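Local coordinates for protein alpha,alpha-trehalose-phosphate synthase (UDP-forming) (Burkholderia xenovorans, PDB 5V0T) that belongs to glycosyltransferase family 20, has the two-domain GT-B fold, and holds uridine-5'-diphosphate and 6-O-phosphono-alpha-D-glucopyranose in this structure, at residues P198-F203 and G221-H226; I239-D244 and Y385-D390; R11-S16 and Q124-L129; R87-A92 and L105-H110. One frame throughout, in Å; residues are numbered along the deposited sequence. Where two conformers were deposited one is given.

Interaction 1 of 4, residues P198-F203 and G221-H226; sequences PDLRAF and GPLTIH
Leu-200 and Phe-203, one helical turn apart, face Leu-223 and Ile-225, two residues apart on a strand, and the four side chains pack helix 197-209 against the sheet of a Rossmann-like domain, part of the GT-B fold. Strand 223-227 joins that sheet through an antiparallel pairing with strand 230-236. Spacing explains the match: residues three or four apart on a helix, and two apart on a strand, return to about the same side.

The Phe-203 and Ile-225 end is the buried one. Phe-203 has CG anti to its backbone N (chi1 172°), which sends the ring out from the helix toward the strand. Its CE2 lies 3.8 Å from Ile-225 CD1, and Ile-225 CG1 comes to the ring at its edge, in the ring plane. Phe-203 also meets the ring of Phe-194, with planes at about 35°, and Leu-192 on strand 191-194, so a large flat residue suits a place bordered by several apolar groups. Ile-225, branched at CB, fits an extended strand and further touches Leu-232 and Ala-215.

Toward the other end the packing borders solvent, and both leucines there are only partly buried. Leucine suits this margin because its branched apolar chain offers methyls to the partner leucine, and Leu-200 also rests on Ala-234. A single methyl of Leu-223, CD1, meets the whole fork of Leu-200: it is 3.8 Å from CD2, 4.0 Å from CG and 4.1 Å from CD1.

Interaction 2 of 4, residues I239-D244 and Y385-D390; sequences IGVYPD and YVSAQD
Pro-243 and Ser-387 bring their backbones close, with CA atoms 4.9 Å apart, and the contact between them is mainly one of van der Waals packing. Pro-243 CB lies 3.2 Å from Ser-387 OG. Ser-387 CB also comes within 3.5 Å of Pro-243 O. From the preceding turn Val-241 adds CG2, 3.9 Å from Ser-387 OG. A small residue such as serine suits so narrow a gap, and proline suits the first turn of a helix, where its missing N-H is not needed; Tyr-242 is the N-cap.

Ser-387 OG itself stands beside the backbone N (chi1 -65°) and bonds to Lys-383 O, so the buried hydroxyl has a polar partner within its own helix.

The contact lies where the chain leaves the sheet containing strand 230-236, probably the interdomain linker of the GT-B fold, and enters helix 243-252, which packs on helix 380-388 of the domain with the six-stranded parallel sheet. Val-241 has its side chain about 7 Å from the bound uridine-5'-diphosphate.

Within 385-390 the Gln-389 side chain folds back on the helix. Gln-389 NE2 reaches Tyr-385 O at 3.0 Å, a fairly straight bond (164°) lying in its amide plane. That nitrogen also stands over one face of the Tyr-385 ring, toward its rim, and further bonds to Phe-363 O. In 239-244, Asp-244 makes a salt bridge with Arg-450.

Interaction 3 of 4, residues R11-S16 and Q124-L129; sequences RLIIVS and QQLVPL
Arg-11 NH2 gives a hydrogen bond of 2.8 Å to Leu-129 O, and the oxygen lies at the edge of the guanidinium, close to its plane. The bond is bent, 139° at the hydrogen. A water bridges the same two groups, accepting from Arg-11 NH1 (3.1 Å) and donating to Leu-129 O (2.9 Å), so the carbonyl oxygen is gripped both directly and through the water.

Deeper in, Leu-126 puts its two methyls to separate use. CD1 passes Ile-13 CG2 at 4.1 Å, the side chains running in opposite directions, whereas CD2 meets Val-15 CG2 tip to tip at 3.9 Å. The beta-branched residues favour the extended backbone, and the forked leucine can serve both at once.

This is helix-on-sheet packing in a Rossmann-like domain: helix 109-126 lies against strand 12-16, while Leu-12 and Ile-14, on the other face of the strand, meet helix 31-43. The strand runs parallel to its neighbours 45-48 and 135-139, the latter following the helix in the chain.

Further contacts position the arginine. The chain of Arg-11, extended at first, bends at chi3 (71°), turning the guanidinium edge toward Leu-129. One face of the Arg-11 guanidinium has Ile-13 CD1 3.2 Å above its plane, toward the rim. NH2 also forms a salt bridge with Asp-134. Leu-129 itself is set by a 3-10 turn, in which Leu-129 N bonds to Leu-126 O at 2.8 Å.

Interaction 4 of 4, residues R87-A92 and L105-H110; sequences RGFSNA and LQYDRH. With FMT (formic acid), chain U.
Tyr-107 touches Phe-89 with the side of its ring, and its course from CB explains how. The CB bond leaves the backbone away from 87-92, yet with CG anti to the backbone N (chi1 175°) the ring comes back toward Phe-89. CD1 is 4.0 Å from Phe-89 CE1, and next along the same edge CE1 is 3.8 Å from that atom. CZ and OH, farther out, make no contact with 87-92. Each ring meets the other at its edge, so the pair is an apolar edge contact and not a stack. One face of the tyrosine has Arg-109 N above it, offset toward the rim, and the side chain also touches Pro-178 and Phe-112. An aromatic that ends in a hydroxyl suits this partly exposed margin, while the wholly apolar Phe-89 suits the buried side.

Backbone bonds hold the rest. Gln-106 N donates to Ala-92 O at 2.9 Å and nearly straight (172°), and the small side chain of Ala-92 is consistent with so close an approach. Gln-106 O bonds to Thr-93 OG1. Tyr-107 N points to a formic acid molecule, probably from the crystallisation liquor, donating to its O1 at 3.0 Å.

Asp-108 is the N-cap of the following helix: OD1 accepts a weak, bent bond from His-110 N and one from Asp-111 N, a usual role for aspartate.

The segments tie helix 79-98, which has a wider pi-type turn here, to the loop that opens helix 109-126; Phe-89 continues the join, its ring meeting those of Phe-112 and Tyr-115 on that second helix.

How the interactions relate
Interactions 1 and 3 reach the same large mixed sheet, the one through strand 223-227, the other through strand 12-16, with centres 26 Å apart. Interactions 3 and 4 share helix 109-126: interaction 4 joins its beginning to helix 79-98, interaction 3 involves its far end, and along the chain interaction 4 is nested inside the loop closed by interaction 3. Interaction 1 follows both, and interaction 2 comes last, joining the chain that leaves this sheet to a helix of the other GT-B domain. Interactions 2 and 4 lie on opposite sides of the chain's centre, 35 Å apart between centres. None touches another: three lie in the mixed-sheet domain, interaction 2 where the chain leaves it.

Interaction 1 of 4, residues P198-F203 and G221-H226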
loop_
_atom_site.group_PDB
_atom_site.type_symbol
_atom_site.label_atom_id
_atom_site.label_comp_id
_atom_site.label_asym_id
_atom_site.label_seq_id
_atom_site.Cartn_x
_atom_site.Cartn_y
_atom_site.Cartn_z
ATOM N N PRO A 198 -13.461 -0.696 8.655
ATOM C CA PRO A 198 -13.764 -2.119 8.432
ATOM C C PRO A 198 -12.612 -3.039 8.795
ATOM O O PRO A 198 -12.863 -4.186 9.195
ATOM C CB PRO A 198 -14.099 -2.176 6.932
ATOM C CG PRO A 198 -14.568 -0.784 6.607
ATOM C CD PRO A 198 -13.678 0.097 7.431
ATOM N N ASP A 199 -11.362 -2.570 8.677
ATOM C CA ASP A 199 -10.222 -3.369 9.127
ATOM C C ASP A 199 -10.295 -3.602 10.628
ATOM O O ASP A 199 -10.163 -4.737 11.109
ATOM C CB ASP A 199 -8.914 -2.663 8.764
ATOM C CG ASP A 199 -8.723 -2.546 7.270
ATOM O OD1 ASP A 199 -8.859 -3.582 6.583
ATOM O OD2 ASP A 199 -8.478 -1.421 6.784
ATOM N N LEU A 200 -10.526 -2.530 11.380
ATOM C CA LEU A 200 -10.660 -2.643 12.826
ATOM C C LEU A 200 -11.841 -3.528 13.207
ATOM O O LEU A 200 -11.748 -4.335 14.147
ATOM C CB LEU A 200 -10.805 -1.248 13.428
ATOM C CG LEU A 200 -11.081 -1.192 14.933
ATOM C CD1 LEU A 200 -9.847 -1.674 15.738
ATOM C CD2 LEU A 200 -11.482 0.232 15.333
ATOM N N ARG A 201 -12.967 -3.377 12.504
ATOM C CA ARG A 201 -14.131 -4.215 12.778
ATOM C C ARG A 201 -13.810 -5.695 12.564
ATOM O O ARG A 201 -14.239 -6.550 13.349
ATOM C CB ARG A 201 -15.300 -3.771 11.892
ATOM C CG ARG A 201 -16.645 -4.407 12.236
ATOM C CD ARG A 201 -17.811 -3.691 11.538
ATOM N NE ARG A 201 -17.772 -3.835 10.081
ATOM C CZ ARG A 201 -17.653 -2.817 9.231
ATOM N NH1 ARG A 201 -17.568 -1.576 9.692
ATOM N NH2 ARG A 201 -17.629 -3.033 7.923
ATOM N N ALA A 202 -13.060 -6.015 11.498
ATOM C CA ALA A 202 -12.705 -7.405 11.229
ATOM C C ALA A 202 -11.826 -7.969 12.332
ATOM O O ALA A 202 -12.023 -9.115 12.767
ATOM C CB ALA A 202 -12.005 -7.526 9.871
ATOM N N PHE A 203 -10.852 -7.181 12.797
ATOM C CA PHE A 203 -10.035 -7.600 13.935
ATOM C C PHE A 203 -10.906 -7.881 15.153
ATOM O O PHE A 203 -10.781 -8.937 15.789
ATOM C CB PHE A 203 -8.980 -6.536 14.257
ATOM C CG PHE A 203 -8.213 -6.807 15.527
ATOM C CD1 PHE A 203 -7.200 -7.755 15.550
ATOM C CD2 PHE A 203 -8.521 -6.121 16.699
ATOM C CE1 PHE A 203 -6.492 -8.011 16.735
ATOM C CE2 PHE A 203 -7.827 -6.372 17.892
ATOM C CZ PHE A 203 -6.818 -7.320 17.909
ATOM N N GLY A 221 -10.940 7.274 22.523
ATOM C CA GLY A 221 -10.922 7.053 21.098
ATOM C C GLY A 221 -10.701 5.598 20.732
ATOM O O GLY A 221 -11.582 4.939 20.164
ATOM N N PRO A 222 -9.514 5.066 21.034
ATOM C CA PRO A 222 -9.240 3.663 20.701
ATOM C C PRO A 222 -10.077 2.715 21.543
ATOM O O PRO A 222 -10.423 3.001 22.691
ATOM C CB PRO A 222 -7.745 3.498 21.007
ATOM C CG PRO A 222 -7.203 4.903 21.156
ATOM C CD PRO A 222 -8.351 5.719 21.658
ATOM N N LEU A 223 -10.407 1.573 20.947
ATOM C CA LEU A 223 -11.062 0.501 21.682
ATOM C C LEU A 223 -10.080 -0.146 22.651
ATOM O O LEU A 223 -8.869 -0.144 22.433
ATOM C CB LEU A 223 -11.592 -0.564 20.721
ATOM C CG LEU A 223 -12.367 -0.029 19.518
ATOM C CD1 LEU A 223 -12.783 -1.164 18.601
ATOM C CD2 LEU A 223 -13.577 0.744 19.996
ATOM N N THR A 224 -10.613 -0.714 23.724
ATOM C CA THR A 224 -9.837 -1.562 24.612
ATOM C C THR A 224 -10.111 -3.014 24.264
ATOM O O THR A 224 -11.273 -3.432 24.174
ATOM C CB THR A 224 -10.190 -1.291 26.074
ATOM O OG1 THR A 224 -10.011 0.101 26.340
ATOM C CG2 THR A 224 -9.292 -2.106 27.001
ATOM N N ILE A 225 -9.041 -3.777 24.059
ATOM C CA ILE A 225 -9.120 -5.189 23.707
ATOM C C ILE A 225 -8.721 -6.020 24.921
ATOM O O ILE A 225 -7.706 -5.736 25.569
ATOM C CB ILE A 225 -8.211 -5.527 22.516
ATOM C CG1 ILE A 225 -8.491 -4.610 21.318
ATOM C CG2 ILE A 225 -8.398 -6.982 22.140
ATOM C CD1 ILE A 225 -9.881 -4.787 20.731
ATOM N N HIS A 226 -9.503 -7.055 25.214
ATOM C CA HIS A 226 -9.141 -8.063 26.203
ATOM C C HIS A 226 -9.169 -9.416 25.513
ATOM O O HIS A 226 -10.231 -9.855 25.059
ATOM C CB HIS A 226 -10.100 -8.062 27.394
ATOM C CG HIS A 226 -10.068 -6.806 28.209
ATOM N ND1 HIS A 226 -9.285 -6.668 29.335
ATOM C CD2 HIS A 226 -10.748 -5.642 28.081
ATOM C CE1 HIS A 226 -9.474 -5.470 29.857
ATOM N NE2 HIS A 226 -10.355 -4.826 29.113
#

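Interaction 2 of 4, residues I239-D244 and Y385-D390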
loop_
_atom_site.group_PDB
_atom_site.type_symbol
_atom_site.label_atom_id
_atom_site.label_comp_id
_atom_site.label_asym_id
_atom_site.label_seq_id
_atom_site.Cartn_x
_atom_site.Cartn_y
_atom_site.Cartn_z
ATOM N N ILE A 239 -3.561 6.105 6.592
ATOM C CA ILE A 239 -2.336 6.781 6.192
ATOM C C ILE A 239 -2.644 7.773 5.074
ATOM O O ILE A 239 -3.470 7.507 4.184
ATOM C CB ILE A 239 -1.263 5.765 5.770
ATOM C CG1 ILE A 239 0.109 6.430 5.743
ATOM C CG2 ILE A 239 -1.586 5.152 4.400
ATOM C CD1 ILE A 239 1.266 5.455 5.583
ATOM N N GLY A 240 -2.010 8.940 5.139
ATOM C CA GLY A 240 -2.230 9.968 4.143
ATOM C C GLY A 240 -0.975 10.347 3.380
ATOM O O GLY A 240 0.003 9.595 3.344
ATOM N N VAL A 241 -1.001 11.526 2.763
ATOM C CA VAL A 241 0.092 12.038 1.961
ATOM C C VAL A 241 0.319 13.498 2.356
ATOM O O VAL A 241 -0.333 14.023 3.259
ATOM C CB VAL A 241 -0.192 11.907 0.448
ATOM C CG1 VAL A 241 -0.517 10.467 0.080
ATOM C CG2 VAL A 241 -1.367 12.815 0.048
ATOM N N TYR A 242 1.268 14.147 1.687
ATOM C CA TYR A 242 1.401 15.597 1.764
ATOM C C TYR A 242 0.833 16.170 0.471
ATOM O O TYR A 242 1.568 16.313 -0.515
ATOM C CB TYR A 242 2.854 16.042 1.932
ATOM C CG TYR A 242 3.473 15.752 3.271
ATOM C CD1 TYR A 242 2.951 16.305 4.437
ATOM C CD2 TYR A 242 4.596 14.939 3.372
ATOM C CE1 TYR A 242 3.531 16.051 5.670
ATOM C CE2 TYR A 242 5.182 14.672 4.599
ATOM C CZ TYR A 242 4.647 15.234 5.744
ATOM O OH TYR A 242 5.221 14.963 6.956
ATOM N N PRO A 243 -0.462 16.483 0.424
ATOM C CA PRO A 243 -1.078 16.785 -0.881
ATOM C C PRO A 243 -0.538 18.043 -1.545
ATOM O O PRO A 243 -0.359 18.059 -2.769
ATOM C CB PRO A 243 -2.570 16.907 -0.538
ATOM C CG PRO A 243 -2.602 17.240 0.928
ATOM C CD PRO A 243 -1.439 16.499 1.525
ATOM N N ASP A 244 -0.268 19.104 -0.787
ATOM C CA ASP A 244 0.229 20.330 -1.418
ATOM C C ASP A 244 1.681 20.173 -1.858
ATOM O O ASP A 244 2.105 20.800 -2.838
ATOM C CB ASP A 244 0.034 21.514 -0.474
ATOM C CG ASP A 244 -1.445 21.858 -0.290
ATOM O OD1 ASP A 244 -2.203 21.840 -1.292
ATOM O OD2 ASP A 244 -1.865 22.111 0.850
ATOM N N TYR A 385 -2.577 10.861 -7.172
ATOM C CA TYR A 385 -3.202 11.311 -8.415
ATOM C C TYR A 385 -4.050 12.557 -8.175
ATOM O O TYR A 385 -3.936 13.553 -8.898
ATOM C CB TYR A 385 -4.057 10.199 -9.055
ATOM C CG TYR A 385 -4.849 10.733 -10.222
ATOM C CD1 TYR A 385 -4.264 10.868 -11.476
ATOM C CD2 TYR A 385 -6.167 11.176 -10.056
ATOM C CE1 TYR A 385 -4.972 11.426 -12.554
ATOM C CE2 TYR A 385 -6.878 11.740 -11.126
ATOM C CZ TYR A 385 -6.275 11.846 -12.369
ATOM O OH TYR A 385 -6.972 12.387 -13.430
ATOM N N VAL A 386 -4.900 12.527 -7.150
ATOM C CA VAL A 386 -5.739 13.685 -6.875
ATOM C C VAL A 386 -4.880 14.897 -6.529
ATOM O O VAL A 386 -5.128 16.011 -7.009
ATOM C CB VAL A 386 -6.735 13.359 -5.750
ATOM C CG1 VAL A 386 -7.412 14.634 -5.275
ATOM C CG2 VAL A 386 -7.761 12.323 -6.228
ATOM N N SER A 387 -3.867 14.696 -5.681
ATOM C CA SER A 387 -3.011 15.792 -5.224
ATOM C C SER A 387 -2.256 16.454 -6.373
ATOM O O SER A 387 -1.951 17.646 -6.302
ATOM C CB SER A 387 -2.006 15.269 -4.193
ATOM O OG SER A 387 -2.647 14.822 -3.011
ATOM N N ALA A 388 -1.925 15.693 -7.420
ATOM C CA ALA A 388 -1.123 16.234 -8.513
ATOM C C ALA A 388 -1.911 17.173 -9.422
ATOM O O ALA A 388 -1.298 17.931 -10.186
ATOM C CB ALA A 388 -0.546 15.081 -9.350
ATOM N N GLN A 389 -3.245 17.133 -9.367
ATOM C CA GLN A 389 -4.061 17.785 -10.381
ATOM C C GLN A 389 -3.914 19.301 -10.345
ATOM O O GLN A 389 -3.694 19.914 -9.294
ATOM C CB GLN A 389 -5.540 17.411 -10.218
ATOM C CG GLN A 389 -5.808 15.932 -10.482
ATOM C CD GLN A 389 -5.205 15.490 -11.802
ATOM O OE1 GLN A 389 -5.580 15.998 -12.866
ATOM N NE2 GLN A 389 -4.241 14.567 -11.740
ATOM N N ASP A 390 -4.024 19.899 -11.521
ATOM C CA ASP A 390 -4.153 21.349 -11.622
ATOM C C ASP A 390 -5.576 21.723 -11.230
ATOM O O ASP A 390 -6.518 21.304 -11.907
ATOM C CB ASP A 390 -3.838 21.791 -13.045
ATOM C CG ASP A 390 -4.003 23.294 -13.273
ATOM O OD1 ASP A 390 -4.385 24.052 -12.350
ATOM O OD2 ASP A 390 -3.736 23.713 -14.419
#

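Interaction 3 of 4, residues R11-S16 and Q124-L129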
loop_
_atom_site.group_PDB
_atom_site.type_symbol
_atom_site.label_atom_id
_atom_site.label_comp_id
_atom_site.label_asym_id
_atom_site.label_seq_id
_atom_site.Cartn_x
_atom_site.Cartn_y
_atom_site.Cartn_z
ATOM N N ARG A 11 12.680 9.060 21.549
ATOM C CA ARG A 11 13.104 8.811 20.178
ATOM C C ARG A 11 12.198 7.780 19.510
ATOM O O ARG A 11 11.965 6.699 20.055
ATOM C CB ARG A 11 14.555 8.338 20.174
ATOM C CG ARG A 11 15.103 7.928 18.831
ATOM C CD ARG A 11 16.580 7.550 18.954
ATOM N NE ARG A 11 16.764 6.288 19.660
ATOM C CZ ARG A 11 17.803 5.479 19.479
ATOM N NH1 ARG A 11 18.753 5.805 18.610
ATOM N NH2 ARG A 11 17.892 4.338 20.152
ATOM N N LEU A 12 11.706 8.104 18.320
ATOM C CA LEU A 12 10.838 7.196 17.584
ATOM C C LEU A 12 11.684 6.186 16.818
ATOM O O LEU A 12 12.529 6.565 16.002
ATOM C CB LEU A 12 9.935 7.979 16.632
ATOM C CG LEU A 12 9.139 7.128 15.626
ATOM C CD1 LEU A 12 8.241 6.134 16.370
ATOM C CD2 LEU A 12 8.343 8.023 14.689
ATOM N N ILE A 13 11.474 4.906 17.100
ATOM C CA ILE A 13 12.105 3.812 16.374
ATOM C C ILE A 13 11.057 3.222 15.446
ATOM O O ILE A 13 10.091 2.609 15.906
ATOM C CB ILE A 13 12.640 2.730 17.319
ATOM C CG1 ILE A 13 13.439 3.335 18.485
ATOM C CG2 ILE A 13 13.408 1.698 16.513
ATOM C CD1 ILE A 13 14.782 3.928 18.119
ATOM N N ILE A 14 11.246 3.383 14.144
ATOM C CA ILE A 14 10.422 2.710 13.145
ATOM C C ILE A 14 11.044 1.357 12.821
ATOM O O ILE A 14 12.257 1.258 12.593
ATOM C CB ILE A 14 10.297 3.562 11.872
ATOM C CG1 ILE A 14 9.505 4.842 12.153
ATOM C CG2 ILE A 14 9.658 2.737 10.757
ATOM C CD1 ILE A 14 8.026 4.618 12.364
ATOM N N VAL A 15 10.214 0.314 12.789
ATOM C CA VAL A 15 10.623 -1.036 12.408
ATOM C C VAL A 15 9.728 -1.505 11.263
ATOM O O VAL A 15 8.502 -1.529 11.405
ATOM C CB VAL A 15 10.524 -2.016 13.588
ATOM C CG1 VAL A 15 10.987 -3.418 13.160
ATOM C CG2 VAL A 15 11.315 -1.510 14.800
ATOM N N SER A 16 10.335 -1.900 10.144
ATOM C CA SER A 16 9.588 -2.470 9.024
ATOM C C SER A 16 10.507 -3.423 8.290
ATOM O O SER A 16 11.721 -3.411 8.482
ATOM C CB SER A 16 9.080 -1.388 8.060
ATOM O OG SER A 16 10.196 -0.686 7.506
ATOM N N GLN A 124 16.368 -9.390 18.184
ATOM C CA GLN A 124 17.665 -9.455 18.862
ATOM C C GLN A 124 18.649 -8.435 18.297
ATOM O O GLN A 124 19.487 -7.892 19.029
ATOM C CB GLN A 124 18.273 -10.856 18.750
ATOM C CG GLN A 124 17.814 -11.859 19.798
ATOM C CD GLN A 124 17.772 -11.287 21.209
ATOM O OE1 GLN A 124 18.694 -10.601 21.656
ATOM N NE2 GLN A 124 16.690 -11.569 21.916
ATOM N N GLN A 125 18.595 -8.192 16.992
ATOM C CA GLN A 125 19.471 -7.189 16.405
ATOM C C GLN A 125 19.090 -5.788 16.869
ATOM O O GLN A 125 19.965 -4.928 17.029
ATOM C CB GLN A 125 19.422 -7.283 14.877
ATOM C CG GLN A 125 19.844 -8.622 14.314
ATOM C CD GLN A 125 21.220 -9.042 14.777
ATOM O OE1 GLN A 125 21.403 -10.159 15.253
ATOM N NE2 GLN A 125 22.198 -8.154 14.640
ATOM N N LEU A 126 17.799 -5.544 17.099
ATOM C CA LEU A 126 17.351 -4.219 17.509
ATOM C C LEU A 126 17.694 -3.923 18.969
ATOM O O LEU A 126 18.070 -2.789 19.298
ATOM C CB LEU A 126 15.846 -4.081 17.259
ATOM C CG LEU A 126 15.197 -2.770 17.703
ATOM C CD1 LEU A 126 15.797 -1.601 16.918
ATOM C CD2 LEU A 126 13.651 -2.815 17.587
ATOM N N VAL A 127 17.591 -4.929 19.852
ATOM C CA VAL A 127 17.716 -4.679 21.294
ATOM C C VAL A 127 18.941 -3.841 21.656
ATOM O O VAL A 127 18.787 -2.861 22.399
ATOM C CB VAL A 127 17.650 -6.002 22.073
ATOM C CG1 VAL A 127 18.134 -5.801 23.524
ATOM C CG2 VAL A 127 16.215 -6.553 22.047
ATOM N N PRO A 128 20.156 -4.151 21.184
ATOM C CA PRO A 128 21.325 -3.358 21.612
ATOM C C PRO A 128 21.252 -1.894 21.217
ATOM O O PRO A 128 21.974 -1.083 21.790
ATOM C CB PRO A 128 22.504 -4.055 20.921
ATOM C CG PRO A 128 22.020 -5.407 20.595
ATOM C CD PRO A 128 20.559 -5.258 20.300
ATOM N N LEU A 129 20.406 -1.528 20.262
ATOM C CA LEU A 129 20.323 -0.143 19.821
ATOM C C LEU A 129 19.297 0.667 20.598
ATOM O O LEU A 129 19.240 1.889 20.431
ATOM C CB LEU A 129 19.980 -0.097 18.332
ATOM C CG LEU A 129 20.943 -0.867 17.438
ATOM C CD1 LEU A 129 20.327 -1.068 16.067
ATOM C CD2 LEU A 129 22.260 -0.093 17.342
HETATM O O HOH W 1 20.952 3.686 18.917
#

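Interaction 4 of 4, residues R87-A92 and L105-H110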
loop_
_atom_site.group_PDB
_atom_site.type_symbol
_atom_site.label_atom_id
_atom_site.label_comp_id
_atom_site.label_asym_id
_atom_site.label_seq_id
_atom_site.Cartn_x
_atom_site.Cartn_y
_atom_site.Cartn_z
ATOM N N ARG A 87 9.649 -14.550 1.269
ATOM C CA ARG A 87 8.985 -15.206 0.146
ATOM C C ARG A 87 7.965 -16.232 0.623
ATOM O O ARG A 87 6.959 -16.467 -0.056
ATOM C CB ARG A 87 10.006 -15.899 -0.762
ATOM C CG ARG A 87 10.824 -14.974 -1.638
ATOM C CD ARG A 87 11.766 -15.761 -2.554
ATOM N NE ARG A 87 11.055 -16.550 -3.548
ATOM C CZ ARG A 87 11.044 -17.876 -3.580
ATOM N NH1 ARG A 87 11.720 -18.557 -2.669
ATOM N NH2 ARG A 87 10.362 -18.514 -4.526
ATOM N N GLY A 88 8.214 -16.854 1.779
ATOM C CA GLY A 88 7.380 -17.927 2.275
ATOM C C GLY A 88 6.162 -17.414 3.009
ATOM O O GLY A 88 5.152 -17.080 2.385
ATOM N N PHE A 89 6.244 -17.324 4.336
ATOM C CA PHE A 89 5.037 -17.040 5.098
ATOM C C PHE A 89 4.492 -15.647 4.804
ATOM O O PHE A 89 3.280 -15.488 4.634
ATOM C CB PHE A 89 5.280 -17.210 6.594
ATOM C CG PHE A 89 4.014 -17.269 7.388
ATOM C CD1 PHE A 89 3.204 -18.410 7.341
ATOM C CD2 PHE A 89 3.625 -16.198 8.175
ATOM C CE1 PHE A 89 2.018 -18.474 8.048
ATOM C CE2 PHE A 89 2.456 -16.256 8.913
ATOM C CZ PHE A 89 1.644 -17.396 8.845
ATOM N N SER A 90 5.355 -14.624 4.741
ATOM C CA SER A 90 4.842 -13.266 4.537
ATOM C C SER A 90 4.112 -13.139 3.202
ATOM O O SER A 90 2.949 -12.725 3.155
ATOM C CB SER A 90 5.972 -12.237 4.629
ATOM O OG SER A 90 6.483 -12.161 5.959
ATOM N N ASN A 91 4.761 -13.513 2.105
ATOM C CA ASN A 91 4.176 -13.203 0.805
ATOM C C ASN A 91 3.483 -14.369 0.121
ATOM O O ASN A 91 2.762 -14.143 -0.856
ATOM C CB ASN A 91 5.252 -12.600 -0.092
ATOM C CG ASN A 91 5.596 -11.195 0.353
ATOM O OD1 ASN A 91 4.759 -10.536 0.942
ATOM N ND2 ASN A 91 6.815 -10.747 0.105
ATOM N N ALA A 92 3.662 -15.609 0.594
ATOM C CA ALA A 92 2.902 -16.717 0.031
ATOM C C ALA A 92 1.725 -17.121 0.904
ATOM O O ALA A 92 0.814 -17.803 0.420
ATOM C CB ALA A 92 3.803 -17.941 -0.208
ATOM N N LEU A 105 -3.236 -18.601 -1.550
ATOM C CA LEU A 105 -2.542 -18.926 -0.312
ATOM C C LEU A 105 -1.820 -20.268 -0.428
ATOM O O LEU A 105 -2.389 -21.274 -0.867
ATOM C CB LEU A 105 -3.549 -18.950 0.839
ATOM C CG LEU A 105 -3.070 -18.986 2.290
ATOM C CD1 LEU A 105 -4.213 -18.606 3.193
ATOM C CD2 LEU A 105 -2.567 -20.370 2.668
ATOM N N GLN A 106 -0.546 -20.269 -0.073
ATOM C CA GLN A 106 0.178 -21.495 0.199
ATOM C C GLN A 106 0.635 -21.446 1.647
ATOM O O GLN A 106 0.861 -20.366 2.205
ATOM C CB GLN A 106 1.365 -21.663 -0.736
ATOM C CG GLN A 106 0.959 -21.931 -2.173
ATOM C CD GLN A 106 2.127 -21.815 -3.128
ATOM O OE1 GLN A 106 3.219 -21.394 -2.743
ATOM N NE2 GLN A 106 1.905 -22.189 -4.383
ATOM N N TYR A 107 0.732 -22.612 2.272
ATOM C CA TYR A 107 1.143 -22.671 3.664
ATOM C C TYR A 107 2.173 -23.773 3.811
ATOM O O TYR A 107 1.973 -24.874 3.295
ATOM C CB TYR A 107 -0.043 -22.941 4.597
ATOM C CG TYR A 107 0.385 -23.136 6.032
ATOM C CD1 TYR A 107 0.916 -22.081 6.759
ATOM C CD2 TYR A 107 0.270 -24.378 6.660
ATOM C CE1 TYR A 107 1.307 -22.236 8.069
ATOM C CE2 TYR A 107 0.668 -24.549 7.984
ATOM C CZ TYR A 107 1.181 -23.467 8.676
ATOM O OH TYR A 107 1.579 -23.594 9.975
ATOM N N ASP A 108 3.269 -23.473 4.504
ATOM C CA ASP A 108 4.264 -24.487 4.833
ATOM C C ASP A 108 4.681 -24.271 6.282
ATOM O O ASP A 108 5.143 -23.185 6.643
ATOM C CB ASP A 108 5.466 -24.416 3.876
ATOM C CG ASP A 108 6.553 -25.433 4.212
ATOM O OD1 ASP A 108 6.987 -25.498 5.367
ATOM O OD2 ASP A 108 6.989 -26.174 3.313
ATOM N N ARG A 109 4.496 -25.306 7.106
ATOM C CA ARG A 109 4.819 -25.226 8.525
ATOM C C ARG A 109 6.251 -24.765 8.752
ATOM O O ARG A 109 6.520 -23.957 9.648
ATOM C CB ARG A 109 4.611 -26.601 9.159
ATOM C CG ARG A 109 3.662 -26.650 10.311
ATOM C CD ARG A 109 3.622 -28.074 10.839
ATOM N NE ARG A 109 2.255 -28.563 10.978
ATOM C CZ ARG A 109 1.931 -29.846 11.099
ATOM N NH1 ARG A 109 0.657 -30.191 11.228
ATOM N NH2 ARG A 109 2.875 -30.779 11.076
ATOM N N HIS A 110 7.185 -25.298 7.961
ATOM C CA HIS A 110 8.595 -24.950 8.087
ATOM C C HIS A 110 8.837 -23.480 7.755
ATOM O O HIS A 110 9.687 -22.824 8.370
ATOM C CB HIS A 110 9.415 -25.859 7.165
ATOM C CG HIS A 110 10.808 -26.112 7.634
ATOM N ND1 HIS A 110 11.091 -26.897 8.731
ATOM C CD2 HIS A 110 12.003 -25.697 7.148
ATOM C CE1 HIS A 110 12.399 -26.949 8.906
ATOM N NE2 HIS A 110 12.975 -26.227 7.960
HETATM C C FMT U . -1.088 -25.022 1.072
HETATM O O1 FMT U . 0.042 -24.946 0.569
HETATM O O2 FMT U . -2.061 -25.595 0.556
#